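Local atomic coordinates of ferredoxin-NADP reductase (Neisseria gonorrhoeae, PDB entry 5UFA), a protein that probably passes electrons between NADP(H) and ferredoxin or a similar carrier through its bound FAD. Residues V151-S156 / F185-V190; K121-L126 / R228-G233; T29-T34 / L83-P88. All coordinates share one frame; numbering follows the deposited sequence.

In the fold
Interactions 1 and 2 belong to one parallel sheet, that of the NADP-binding domain, and their centres are about 10 Å apart. They meet where strands 150-157 and 122-128 run side by side: N152 N lies 2.7 Å from L123 O, and N152 O lies 2.8 Å from M125 N. Interaction 3 belongs to the FAD-binding domain, with its centre about 24 Å from that of interaction 1 and about 26 Å from that of interaction 2. The cofactors bridge this gap. S156 of interaction 1 touches the NADP, the side chain of C232 in interaction 2 is about 7 Å from the FAD, and in interaction 3 the 83-88 turn packs against the FAD itself.

Interaction 1: residues V151-S156 / F185-V190; sequences VNLIHS and FRFVPV. With NAP (NADP nicotinamide-adenine-dinucleotide phosphate), chain E.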
loop_
_atom_site.group_PDB
_atom_site.type_symbol
_atom_site.label_atom_id
_atom_site.label_comp_id
_atom_site.label_asym_id
_atom_site.label_seq_id
_atom_site.Cartn_x
_atom_site.Cartn_y
_atom_site.Cartn_z
ATOM N N VAL A 151 3.365 -8.825 -12.450
ATOM C CA VAL A 151 3.186 -8.094 -11.204
ATOM C C VAL A 151 1.711 -7.722 -11.131
ATOM O O VAL A 151 1.177 -7.113 -12.064
ATOM C CB VAL A 151 4.122 -6.868 -11.144
ATOM C CG1 VAL A 151 3.802 -5.928 -9.995
ATOM C CG2 VAL A 151 5.585 -7.368 -11.030
ATOM N N ASN A 152 1.044 -8.115 -10.045
ATOM C CA ASN A 152 -0.408 -8.020 -9.931
ATOM C C ASN A 152 -0.796 -7.262 -8.671
ATOM O O ASN A 152 -0.189 -7.447 -7.610
ATOM C CB ASN A 152 -1.054 -9.418 -9.906
ATOM C CG ASN A 152 -0.589 -10.293 -11.056
ATOM O OD1 ASN A 152 -1.217 -10.345 -12.115
ATOM N ND2 ASN A 152 0.526 -10.966 -10.860
ATOM N N LEU A 153 -1.791 -6.391 -8.789
ATOM C CA LEU A 153 -2.232 -5.599 -7.653
ATOM C C LEU A 153 -3.740 -5.724 -7.553
ATOM O O LEU A 153 -4.463 -5.303 -8.469
ATOM C CB LEU A 153 -1.788 -4.135 -7.771
ATOM C CG LEU A 153 -2.257 -3.116 -6.708
ATOM C CD1 LEU A 153 -1.886 -3.537 -5.296
ATOM C CD2 LEU A 153 -1.645 -1.752 -6.975
ATOM N N ILE A 154 -4.199 -6.331 -6.453
ATOM C CA ILE A 154 -5.615 -6.471 -6.124
ATOM C C ILE A 154 -5.928 -5.567 -4.934
ATOM O O ILE A 154 -5.349 -5.719 -3.846
ATOM C CB ILE A 154 -5.992 -7.935 -5.849
ATOM C CG1 ILE A 154 -5.968 -8.747 -7.154
ATOM C CG2 ILE A 154 -7.359 -8.026 -5.194
ATOM C CD1 ILE A 154 -4.758 -9.567 -7.366
ATOM N N HIS A 155 -6.851 -4.630 -5.150
ATOM C CA HIS A 155 -7.179 -3.563 -4.208
ATOM C C HIS A 155 -8.644 -3.674 -3.805
ATOM O O HIS A 155 -9.528 -3.560 -4.661
ATOM C CB HIS A 155 -6.926 -2.199 -4.850
ATOM C CG HIS A 155 -7.079 -1.049 -3.904
ATOM N ND1 HIS A 155 -7.477 0.204 -4.314
ATOM C CD2 HIS A 155 -6.866 -0.963 -2.567
ATOM C CE1 HIS A 155 -7.504 1.012 -3.269
ATOM N NE2 HIS A 155 -7.138 0.328 -2.197
ATOM N N SER A 156 -8.908 -3.865 -2.513
ATOM C CA SER A 156 -10.275 -4.042 -2.022
ATOM C C SER A 156 -10.726 -2.784 -1.290
ATOM O O SER A 156 -10.076 -2.353 -0.327
ATOM C CB SER A 156 -10.391 -5.251 -1.095
ATOM O OG SER A 156 -11.736 -5.410 -0.657
ATOM N N PHE A 185 1.793 -6.116 -16.138
ATOM C CA PHE A 185 1.229 -5.641 -14.882
ATOM C C PHE A 185 -0.292 -5.683 -14.971
ATOM O O PHE A 185 -0.870 -5.174 -15.937
ATOM C CB PHE A 185 1.683 -4.223 -14.572
ATOM C CG PHE A 185 0.914 -3.580 -13.452
ATOM C CD1 PHE A 185 1.062 -4.023 -12.153
ATOM C CD2 PHE A 185 0.029 -2.541 -13.700
ATOM C CE1 PHE A 185 0.354 -3.431 -11.125
ATOM C CE2 PHE A 185 -0.693 -1.955 -12.659
ATOM C CZ PHE A 185 -0.525 -2.394 -11.379
ATOM N N ARG A 186 -0.938 -6.243 -13.947
ATOM C CA ARG A 186 -2.386 -6.376 -13.901
ATOM C C ARG A 186 -2.897 -5.683 -12.655
ATOM O O ARG A 186 -2.322 -5.838 -11.571
ATOM C CB ARG A 186 -2.859 -7.843 -13.859
ATOM C CG ARG A 186 -2.716 -8.633 -15.141
ATOM C CD ARG A 186 -1.261 -9.008 -15.339
ATOM N NE ARG A 186 -1.065 -10.030 -16.354
ATOM C CZ ARG A 186 -0.926 -11.318 -16.073
ATOM N NH1 ARG A 186 -0.970 -11.721 -14.811
ATOM N NH2 ARG A 186 -0.757 -12.192 -17.057
ATOM N N PHE A 187 -4.012 -4.969 -12.813
ATOM C CA PHE A 187 -4.738 -4.341 -11.721
ATOM C C PHE A 187 -6.148 -4.920 -11.693
ATOM O O PHE A 187 -6.831 -4.959 -12.724
ATOM C CB PHE A 187 -4.755 -2.807 -11.900
ATOM C CG PHE A 187 -5.685 -2.070 -10.951
ATOM C CD1 PHE A 187 -5.488 -2.104 -9.586
ATOM C CD2 PHE A 187 -6.749 -1.332 -11.443
ATOM C CE1 PHE A 187 -6.335 -1.432 -8.732
ATOM C CE2 PHE A 187 -7.608 -0.649 -10.586
ATOM C CZ PHE A 187 -7.394 -0.701 -9.234
ATOM N N VAL A 188 -6.568 -5.382 -10.520
ATOM C CA VAL A 188 -7.918 -5.900 -10.300
ATOM C C VAL A 188 -8.558 -5.156 -9.131
ATOM O O VAL A 188 -8.176 -5.376 -7.970
ATOM C CB VAL A 188 -7.916 -7.417 -10.038
ATOM C CG1 VAL A 188 -9.343 -7.914 -9.731
ATOM C CG2 VAL A 188 -7.315 -8.173 -11.244
ATOM N N PRO A 189 -9.500 -4.248 -9.382
ATOM C CA PRO A 189 -10.255 -3.650 -8.278
ATOM C C PRO A 189 -11.308 -4.600 -7.735
ATOM O O PRO A 189 -11.976 -5.324 -8.481
ATOM C CB PRO A 189 -10.898 -2.414 -8.918
ATOM C CG PRO A 189 -11.036 -2.778 -10.357
ATOM C CD PRO A 189 -9.819 -3.621 -10.674
ATOM N N VAL A 190 -11.444 -4.581 -6.415
ATOM C CA VAL A 190 -12.466 -5.312 -5.684
ATOM C C VAL A 190 -13.275 -4.285 -4.918
ATOM O O VAL A 190 -12.715 -3.530 -4.110
ATOM C CB VAL A 190 -11.858 -6.337 -4.716
ATOM C CG1 VAL A 190 -12.949 -7.037 -3.910
ATOM C CG2 VAL A 190 -10.963 -7.334 -5.454
HETATM P PA NAP E . -11.823 -0.958 5.767
HETATM O O1A NAP E . -10.683 -1.785 6.197
HETATM O O2A NAP E . -12.971 -1.009 6.803
HETATM O O5B NAP E . -12.392 -1.454 4.325
HETATM C C5B NAP E . -11.540 -1.542 3.170
HETATM C C4B NAP E . -11.763 -2.902 2.561
HETATM O O4B NAP E . -11.322 -3.946 3.467
HETATM C C3B NAP E . -13.215 -3.242 2.218
HETATM O O3B NAP E . -13.222 -3.911 0.961
HETATM C C2B NAP E . -13.590 -4.235 3.318
HETATM O O2B NAP E . -14.682 -5.132 3.027
HETATM C C1B NAP E . -12.278 -4.986 3.440
HETATM N N9A NAP E . -12.183 -5.794 4.648
HETATM C C8A NAP E . -12.505 -5.416 5.924
HETATM N N7A NAP E . -12.349 -6.360 6.821
HETATM C C5A NAP E . -11.900 -7.442 6.079
HETATM C C6A NAP E . -11.602 -8.773 6.431
HETATM N N6A NAP E . -11.705 -9.255 7.671
HETATM N N1A NAP E . -11.230 -9.615 5.443
HETATM C C2A NAP E . -11.171 -9.151 4.190
HETATM N N3A NAP E . -11.429 -7.919 3.740
HETATM C C4A NAP E . -11.791 -7.108 4.739
HETATM O O3 NAP E . -11.307 0.536 5.604
HETATM P PN NAP E . -12.049 1.856 5.103
HETATM O O1N NAP E . -11.087 2.756 4.428
HETATM O O2N NAP E . -13.267 1.445 4.371
HETATM O O5D NAP E . -12.394 2.507 6.514
HETATM C C5D NAP E . -12.790 3.889 6.642
HETATM C C4D NAP E . -13.412 4.113 8.001
HETATM O O4D NAP E . -14.706 3.466 8.072
HETATM C C3D NAP E . -12.618 3.570 9.191
HETATM O O3D NAP E . -12.866 4.372 10.334
HETATM C C2D NAP E . -13.251 2.200 9.407
HETATM O O2D NAP E . -13.011 1.672 10.708
HETATM C C1D NAP E . -14.714 2.538 9.129
HETATM N N1N NAP E . -15.533 1.325 8.697
HETATM C C2N NAP E . -15.575 1.121 7.369
HETATM C C3N NAP E . -16.248 0.028 6.859
HETATM C C7N NAP E . -16.210 -0.261 5.391
HETATM O O7N NAP E . -16.854 -1.200 4.947
HETATM N N7N NAP E . -15.483 0.535 4.619
HETATM C C4N NAP E . -16.891 -0.830 7.741
HETATM C C5N NAP E . -16.832 -0.593 9.103
HETATM C C6N NAP E . -16.143 0.498 9.568
HETATM P P2B NAP E . -16.187 -4.748 3.510
HETATM O O1X NAP E . -16.606 -3.518 2.768
HETATM O O2X NAP E . -17.004 -6.013 3.216
HETATM O O3X NAP E . -16.168 -4.493 5.023
#
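I154 and V188 lie side by side on adjacent parallel strands of a Rossmann-like NADP-binding domain, in a beta-alpha-beta crossover whose connection carries helix 166-173. Packing is close on this face. I154 CG1 sits 3.7 Å from V188 CB, and I154 CG2, trans to the backbone N, reaches across to V190 CG2 at 3.7 Å; L218 of helix 213-218 covers both I154 and V188. Five backbone hydrogen bonds lace the strands together, the straightest running from V188 N to L153 O (2.9 Å, 171° at the hydrogen). On the other face the F185 ring lies along the neighbouring strand, its CD1 4.0 Å from V151 CG1 and its CE1 4.0 Å from L153 CB, with L172 of helix 166-173 also against it. F187 is partly exposed: its ring edge meets H155 CB, and P189 CD lies over one face. Toward the more open side, R186 is also partly exposed, yet held. A bend at chi2 (76°) brings its guanidinium back alongside N152, where NH1 bonds in its own plane to a lone pair of N152 OD1 at 3.0 Å, although amide and guanidinium are turned 54° apart. T220 OG1 is a second partner of NH1, and N152 ND2 is held by L123 O and T150 OG1. At the far end of the pair, S156 OG and ribose O3B of the NADP share a hydrogen bond of 2.7 Å.

Interaction 2: residues K121-L126 / R228-G233; sequences KDLVML and RFMICG
R228 O takes two contacts from the L123-V124 peptide: V124 N donates to it at 2.8 Å in an almost straight bond (173° at the hydrogen), and L123 CA-H makes a longer contact with it, CA to O 3.5 Å. M230 O is held in the same way by L126 N and M125 CA, so each of these carbonyls accepts one amide hydrogen bond and has a weaker CA-H contact beside it. On the face carrying V124 and L126, the F229 ring lies beside V124, with its CE1 3.7 Å from V124 CG1, while L126 CD1, crossing F229 at a slant, comes to 3.5 Å from F229 CD1 on the same part of the ring. Y250 meets F229 edge-to-face, and L245 of helix 235-247 also packs on it. These strands, 122-128 and 227-233, are neighbours in the parallel sheet of the Rossmann-like domain, 227-233 lying between 122-128 and the edge strand 261-265. On the opposite face M125 and M230 run alongside each other, CG to CG 3.7 Å, and L123 CD1 touches M230 CG at 3.9 Å. Bends at chi2 (-77°) and chi3 (-68°) then swing the end of M230 away from the neighbouring strand; F135 of helix 133-138 packs on both methionines. The guanidinium of R228 leads away from strand 122-128 to a salt bridge with D119. At the other end C232 N donates to L126 O at 2.9 Å.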
loop_
_atom_site.group_PDB
_atom_site.type_symbol
_atom_site.label_atom_id
_atom_site.label_comp_id
_atom_site.label_asym_id
_atom_site.label_seq_id
_atom_site.Cartn_x
_atom_site.Cartn_y
_atom_site.Cartn_z
ATOM N N LYS A 121 7.674 -16.439 -10.055
ATOM C CA LYS A 121 7.289 -15.990 -11.381
ATOM C C LYS A 121 6.331 -14.804 -11.318
ATOM O O LYS A 121 6.471 -13.847 -12.088
ATOM C CB LYS A 121 6.666 -17.164 -12.148
ATOM C CG LYS A 121 6.678 -17.035 -13.665
ATOM C CD LYS A 121 6.049 -18.252 -14.355
ATOM C CE LYS A 121 4.594 -17.996 -14.783
ATOM N NZ LYS A 121 3.538 -18.466 -13.810
ATOM N N ASP A 122 5.408 -14.809 -10.362
ATOM C CA ASP A 122 4.292 -13.880 -10.352
ATOM C C ASP A 122 4.178 -13.238 -8.977
ATOM O O ASP A 122 4.034 -13.943 -7.973
ATOM C CB ASP A 122 3.002 -14.612 -10.718
ATOM C CG ASP A 122 3.152 -15.428 -11.959
ATOM O OD1 ASP A 122 3.360 -14.809 -13.011
ATOM O OD2 ASP A 122 3.074 -16.676 -11.896
ATOM N N LEU A 123 4.266 -11.912 -8.925
ATOM C CA LEU A 123 4.081 -11.172 -7.686
ATOM C C LEU A 123 2.627 -10.719 -7.593
ATOM O O LEU A 123 2.107 -10.082 -8.523
ATOM C CB LEU A 123 5.031 -9.968 -7.616
ATOM C CG LEU A 123 5.016 -9.106 -6.335
ATOM C CD1 LEU A 123 5.583 -9.894 -5.186
ATOM C CD2 LEU A 123 5.788 -7.783 -6.490
ATOM N N VAL A 124 1.972 -11.047 -6.481
ATOM C CA VAL A 124 0.583 -10.652 -6.239
ATOM C C VAL A 124 0.543 -9.827 -4.958
ATOM O O VAL A 124 0.862 -10.336 -3.877
ATOM C CB VAL A 124 -0.356 -11.867 -6.125
ATOM C CG1 VAL A 124 -1.820 -11.416 -5.830
ATOM C CG2 VAL A 124 -0.274 -12.722 -7.370
ATOM N N MET A 125 0.166 -8.561 -5.080
ATOM C CA MET A 125 0.002 -7.672 -3.933
ATOM C C MET A 125 -1.492 -7.539 -3.601
ATOM O O MET A 125 -2.290 -7.161 -4.462
ATOM C CB MET A 125 0.630 -6.310 -4.224
ATOM C CG MET A 125 2.131 -6.375 -4.525
ATOM S SD MET A 125 2.828 -4.896 -5.312
ATOM C CE MET A 125 1.946 -4.820 -6.855
ATOM N N LEU A 126 -1.864 -7.867 -2.364
ATOM C CA LEU A 126 -3.250 -7.836 -1.893
ATOM C C LEU A 126 -3.405 -6.775 -0.803
ATOM O O LEU A 126 -2.730 -6.834 0.234
ATOM C CB LEU A 126 -3.660 -9.209 -1.358
ATOM C CG LEU A 126 -3.423 -10.414 -2.281
ATOM C CD1 LEU A 126 -3.476 -11.715 -1.517
ATOM C CD2 LEU A 126 -4.476 -10.426 -3.399
ATOM N N ARG A 228 4.270 -15.310 -5.416
ATOM C CA ARG A 228 4.763 -14.631 -4.225
ATOM C C ARG A 228 3.766 -13.550 -3.835
ATOM O O ARG A 228 3.417 -12.701 -4.665
ATOM C CB ARG A 228 6.141 -14.034 -4.486
ATOM C CG ARG A 228 7.165 -15.081 -4.883
ATOM C CD ARG A 228 7.446 -16.108 -3.775
ATOM N NE ARG A 228 8.401 -17.127 -4.230
ATOM C CZ ARG A 228 8.056 -18.267 -4.823
ATOM N NH1 ARG A 228 6.778 -18.566 -5.013
ATOM N NH2 ARG A 228 8.993 -19.116 -5.225
ATOM N N PHE A 229 3.331 -13.577 -2.571
ATOM C CA PHE A 229 2.258 -12.734 -2.057
ATOM C C PHE A 229 2.754 -11.653 -1.106
ATOM O O PHE A 229 3.526 -11.932 -0.185
ATOM C CB PHE A 229 1.216 -13.564 -1.307
ATOM C CG PHE A 229 0.298 -14.310 -2.191
ATOM C CD1 PHE A 229 -0.799 -13.668 -2.750
ATOM C CD2 PHE A 229 0.499 -15.652 -2.456
ATOM C CE1 PHE A 229 -1.675 -14.355 -3.591
ATOM C CE2 PHE A 229 -0.380 -16.351 -3.281
ATOM C CZ PHE A 229 -1.472 -15.702 -3.844
ATOM N N MET A 230 2.234 -10.438 -1.290
ATOM C CA MET A 230 2.360 -9.339 -0.341
ATOM C C MET A 230 0.962 -9.006 0.158
ATOM O O MET A 230 0.020 -8.942 -0.641
ATOM C CB MET A 230 2.928 -8.070 -0.980
ATOM C CG MET A 230 4.036 -8.239 -1.997
ATOM S SD MET A 230 5.611 -8.579 -1.242
ATOM C CE MET A 230 5.966 -7.032 -0.421
ATOM N N ILE A 231 0.822 -8.752 1.459
ATOM C CA ILE A 231 -0.472 -8.413 2.048
ATOM C C ILE A 231 -0.333 -7.158 2.889
ATOM O O ILE A 231 0.469 -7.123 3.828
ATOM C CB ILE A 231 -1.045 -9.541 2.920
ATOM C CG1 ILE A 231 -0.811 -10.923 2.282
ATOM C CG2 ILE A 231 -2.539 -9.282 3.150
ATOM C CD1 ILE A 231 -1.256 -12.088 3.161
ATOM N N CYS A 232 -1.158 -6.152 2.602
ATOM C CA CYS A 232 -1.163 -4.957 3.440
ATOM C C CYS A 232 -2.563 -4.372 3.519
ATOM O O CYS A 232 -3.165 -4.000 2.509
ATOM C CB CYS A 232 -0.186 -3.919 2.917
ATOM S SG CYS A 232 -0.191 -2.402 3.920
ATOM N N GLY A 233 -3.063 -4.227 4.729
ATOM C CA GLY A 233 -4.352 -3.581 4.860
ATOM C C GLY A 233 -4.918 -3.785 6.237
ATOM O O GLY A 233 -4.175 -3.893 7.222
#

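Interaction 3: residues T29-T34 / L83-P88; sequences TPKLIT and LIQDGP. With FAD (flavin-adenine dinucleotide), chain D.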
loop_
_atom_site.group_PDB
_atom_site.type_symbol
_atom_site.label_atom_id
_atom_site.label_comp_id
_atom_site.label_asym_id
_atom_site.label_seq_id
_atom_site.Cartn_x
_atom_site.Cartn_y
_atom_site.Cartn_z
ATOM N N THR A 29 -12.055 12.597 -2.188
ATOM C CA THR A 29 -13.428 12.515 -1.702
ATOM C C THR A 29 -13.440 13.230 -0.357
ATOM O O THR A 29 -12.377 13.627 0.133
ATOM C CB THR A 29 -13.906 11.064 -1.545
ATOM O OG1 THR A 29 -13.339 10.487 -0.348
ATOM C CG2 THR A 29 -13.553 10.211 -2.785
ATOM N N PRO A 30 -14.594 13.416 0.279
ATOM C CA PRO A 30 -14.579 13.989 1.633
ATOM C C PRO A 30 -13.767 13.189 2.651
ATOM O O PRO A 30 -13.421 13.747 3.698
ATOM C CB PRO A 30 -16.066 14.046 2.002
ATOM C CG PRO A 30 -16.764 14.177 0.691
ATOM C CD PRO A 30 -15.951 13.409 -0.303
ATOM N N LYS A 31 -13.468 11.905 2.413
ATOM C CA LYS A 31 -12.755 11.102 3.400
ATOM C C LYS A 31 -11.381 10.629 2.949
ATOM O O LYS A 31 -10.662 10.018 3.759
ATOM C CB LYS A 31 -13.579 9.874 3.819
ATOM C CG LYS A 31 -14.947 10.199 4.400
ATOM C CD LYS A 31 -14.882 11.077 5.655
ATOM C CE LYS A 31 -16.275 11.229 6.292
ATOM N NZ LYS A 31 -16.431 12.438 7.166
ATOM N N LEU A 32 -11.017 10.845 1.686
ATOM C CA LEU A 32 -9.791 10.320 1.098
ATOM C C LEU A 32 -8.957 11.472 0.565
ATOM O O LEU A 32 -9.430 12.259 -0.262
ATOM C CB LEU A 32 -10.097 9.326 -0.027
ATOM C CG LEU A 32 -10.877 8.121 0.477
ATOM C CD1 LEU A 32 -11.321 7.236 -0.698
ATOM C CD2 LEU A 32 -10.007 7.380 1.519
ATOM N N ILE A 33 -7.724 11.564 1.029
ATOM C CA ILE A 33 -6.818 12.605 0.586
ATOM C C ILE A 33 -5.480 11.988 0.221
ATOM O O ILE A 33 -5.076 10.947 0.755
ATOM C CB ILE A 33 -6.623 13.710 1.660
ATOM C CG1 ILE A 33 -5.886 13.151 2.888
ATOM C CG2 ILE A 33 -7.938 14.367 1.995
ATOM C CD1 ILE A 33 -5.375 14.223 3.866
ATOM N N THR A 34 -4.794 12.648 -0.709
ATOM C CA THR A 34 -3.359 12.492 -0.884
ATOM C C THR A 34 -2.722 13.844 -0.610
ATOM O O THR A 34 -3.395 14.876 -0.646
ATOM C CB THR A 34 -2.979 11.985 -2.284
ATOM O OG1 THR A 34 -3.560 12.821 -3.292
ATOM C CG2 THR A 34 -3.424 10.537 -2.482
ATOM N N LEU A 83 -9.425 9.667 6.185
ATOM C CA LEU A 83 -9.816 10.508 7.317
ATOM C C LEU A 83 -10.758 9.738 8.235
ATOM O O LEU A 83 -11.860 9.350 7.827
ATOM C CB LEU A 83 -10.461 11.799 6.828
ATOM C CG LEU A 83 -9.578 12.646 5.909
ATOM C CD1 LEU A 83 -10.266 13.977 5.590
ATOM C CD2 LEU A 83 -8.194 12.864 6.524
ATOM N N ILE A 84 -10.323 9.511 9.473
ATOM C CA ILE A 84 -11.090 8.720 10.424
ATOM C C ILE A 84 -11.975 9.635 11.247
ATOM O O ILE A 84 -11.486 10.558 11.913
ATOM C CB ILE A 84 -10.175 7.902 11.353
ATOM C CG1 ILE A 84 -9.191 7.038 10.563
ATOM C CG2 ILE A 84 -11.033 7.029 12.268
ATOM C CD1 ILE A 84 -9.851 6.003 9.637
ATOM N N GLN A 85 -13.263 9.324 11.264
ATOM C CA GLN A 85 -14.203 10.039 12.104
ATOM C C GLN A 85 -13.700 10.077 13.539
ATOM O O GLN A 85 -13.361 9.042 14.119
ATOM C CB GLN A 85 -15.562 9.350 12.016
ATOM C CG GLN A 85 -16.668 9.958 12.862
ATOM C CD GLN A 85 -17.340 11.126 12.201
ATOM O OE1 GLN A 85 -17.317 11.251 10.977
ATOM N NE2 GLN A 85 -18.003 11.959 12.997
ATOM N N ASP A 86 -13.601 11.280 14.089
ATOM C CA ASP A 86 -13.121 11.520 15.447
ATOM C C ASP A 86 -11.660 11.111 15.659
ATOM O O ASP A 86 -11.204 11.050 16.814
ATOM C CB ASP A 86 -13.993 10.816 16.494
ATOM C CG ASP A 86 -15.446 11.191 16.391
ATOM O OD1 ASP A 86 -15.756 12.405 16.302
ATOM O OD2 ASP A 86 -16.274 10.251 16.399
ATOM N N GLY A 87 -10.910 10.805 14.594
ATOM C CA GLY A 87 -9.491 10.556 14.731
ATOM C C GLY A 87 -8.729 11.837 15.030
ATOM O O GLY A 87 -8.962 12.894 14.421
ATOM N N PRO A 88 -7.810 11.775 15.994
ATOM C CA PRO A 88 -6.999 12.971 16.294
ATOM C C PRO A 88 -6.149 13.418 15.116
ATOM O O PRO A 88 -6.082 14.623 14.824
ATOM C CB PRO A 88 -6.145 12.529 17.492
ATOM C CG PRO A 88 -6.820 11.332 18.031
ATOM C CD PRO A 88 -7.516 10.658 16.897
HETATM P PA FAD D . -6.475 6.729 15.196
HETATM O O1A FAD D . -6.656 7.032 16.642
HETATM O O2A FAD D . -4.948 6.581 14.924
HETATM O O5B FAD D . -7.252 5.427 14.684
HETATM C C5B FAD D . -8.627 5.233 15.063
HETATM C C4B FAD D . -9.137 3.975 14.406
HETATM O O4B FAD D . -9.424 4.230 13.016
HETATM C C3B FAD D . -8.147 2.826 14.377
HETATM O O3B FAD D . -8.108 2.111 15.609
HETATM C C2B FAD D . -8.679 1.981 13.227
HETATM O O2B FAD D . -9.730 1.132 13.678
HETATM C C1B FAD D . -9.147 3.068 12.246
HETATM N N9A FAD D . -8.161 3.409 11.214
HETATM C C8A FAD D . -7.023 4.156 11.372
HETATM N N7A FAD D . -6.336 4.323 10.268
HETATM C C5A FAD D . -7.077 3.642 9.314
HETATM C C6A FAD D . -6.915 3.480 7.926
HETATM N N6A FAD D . -5.919 4.027 7.223
HETATM N N1A FAD D . -7.849 2.767 7.262
HETATM C C2A FAD D . -8.872 2.257 7.951
HETATM N N3A FAD D . -9.130 2.347 9.256
HETATM C C4A FAD D . -8.197 3.062 9.884
HETATM N N1 FAD D . -3.110 5.378 7.559
HETATM C C2 FAD D . -3.385 5.848 6.313
HETATM O O2 FAD D . -4.458 6.402 6.060
HETATM N N3 FAD D . -2.465 5.664 5.291
HETATM C C4 FAD D . -1.258 4.993 5.395
HETATM O O4 FAD D . -0.507 4.905 4.422
HETATM C C4X FAD D . -1.012 4.438 6.723
HETATM N N5 FAD D . 0.021 3.662 6.883
HETATM C C5X FAD D . 0.186 3.050 8.117
HETATM C C6 FAD D . 1.284 2.210 8.311
HETATM C C7 FAD D . 1.523 1.615 9.545
HETATM C C7M FAD D . 2.749 0.767 9.737
HETATM C C8 FAD D . 0.639 1.848 10.609
HETATM C C8M FAD D . 0.902 1.250 11.972
HETATM C C9 FAD D . -0.470 2.665 10.413
HETATM C C9A FAD D . -0.702 3.267 9.181
HETATM N N10 FAD D . -1.798 4.111 8.963
HETATM C C10 FAD D . -1.991 4.700 7.742
HETATM C "C1'" FAD D . -2.582 4.550 10.120
HETATM C "C2'" FAD D . -2.192 5.949 10.571
HETATM O "O2'" FAD D . -0.914 5.906 11.212
HETATM C "C3'" FAD D . -3.256 6.520 11.510
HETATM O "O3'" FAD D . -3.691 5.471 12.378
HETATM C "C4'" FAD D . -4.443 7.138 10.761
HETATM O "O4'" FAD D . -3.985 8.267 10.010
HETATM C "C5'" FAD D . -5.594 7.549 11.657
HETATM O "O5'" FAD D . -5.043 8.332 12.736
HETATM P P FAD D . -6.107 9.115 13.655
HETATM O O1P FAD D . -6.988 10.072 12.936
HETATM O O2P FAD D . -5.356 9.821 14.755
HETATM O O3P FAD D . -6.981 7.960 14.321
#
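A single, almost perfectly straight hydrogen bond joins these two segments: L83 N donates to K31 O at 2.7 Å, with 178° at the hydrogen. It lies where strands 32-38 and 76-82 of the FAD-binding barrel part, one entering from a turn and the other leaving for helix 88-95. An ST turn shapes the first side, T29 OG1 accepting from K31 N at 3.1 Å. L83 fills the corner with its side chain. CB and CG rest over K31 O, CD1 approaches P30 O, and CD2 meets I33 CD1 at 4.1 Å, the two side chains crossing at about a right angle; F93 and A94 of helix 88-95 lie against the leucine too. Farther out, K31 NZ and Q85 OE1 stay 4.1 Å apart, too long for a hydrogen bond, at the exposed surface. Beyond L83 the chain makes a type II beta turn from I84 to G87. I84 points away from the strand to the FAD, its CD1 3.4 Å from C4A of the adenine. G87 is the N-cap of helix 88-95, and the FAD pyrophosphate lies by this helix start, where M89 N and S90 N hydrogen-bond to the cofactor; here G87 CA comes within 3.1 Å of FAD O1P.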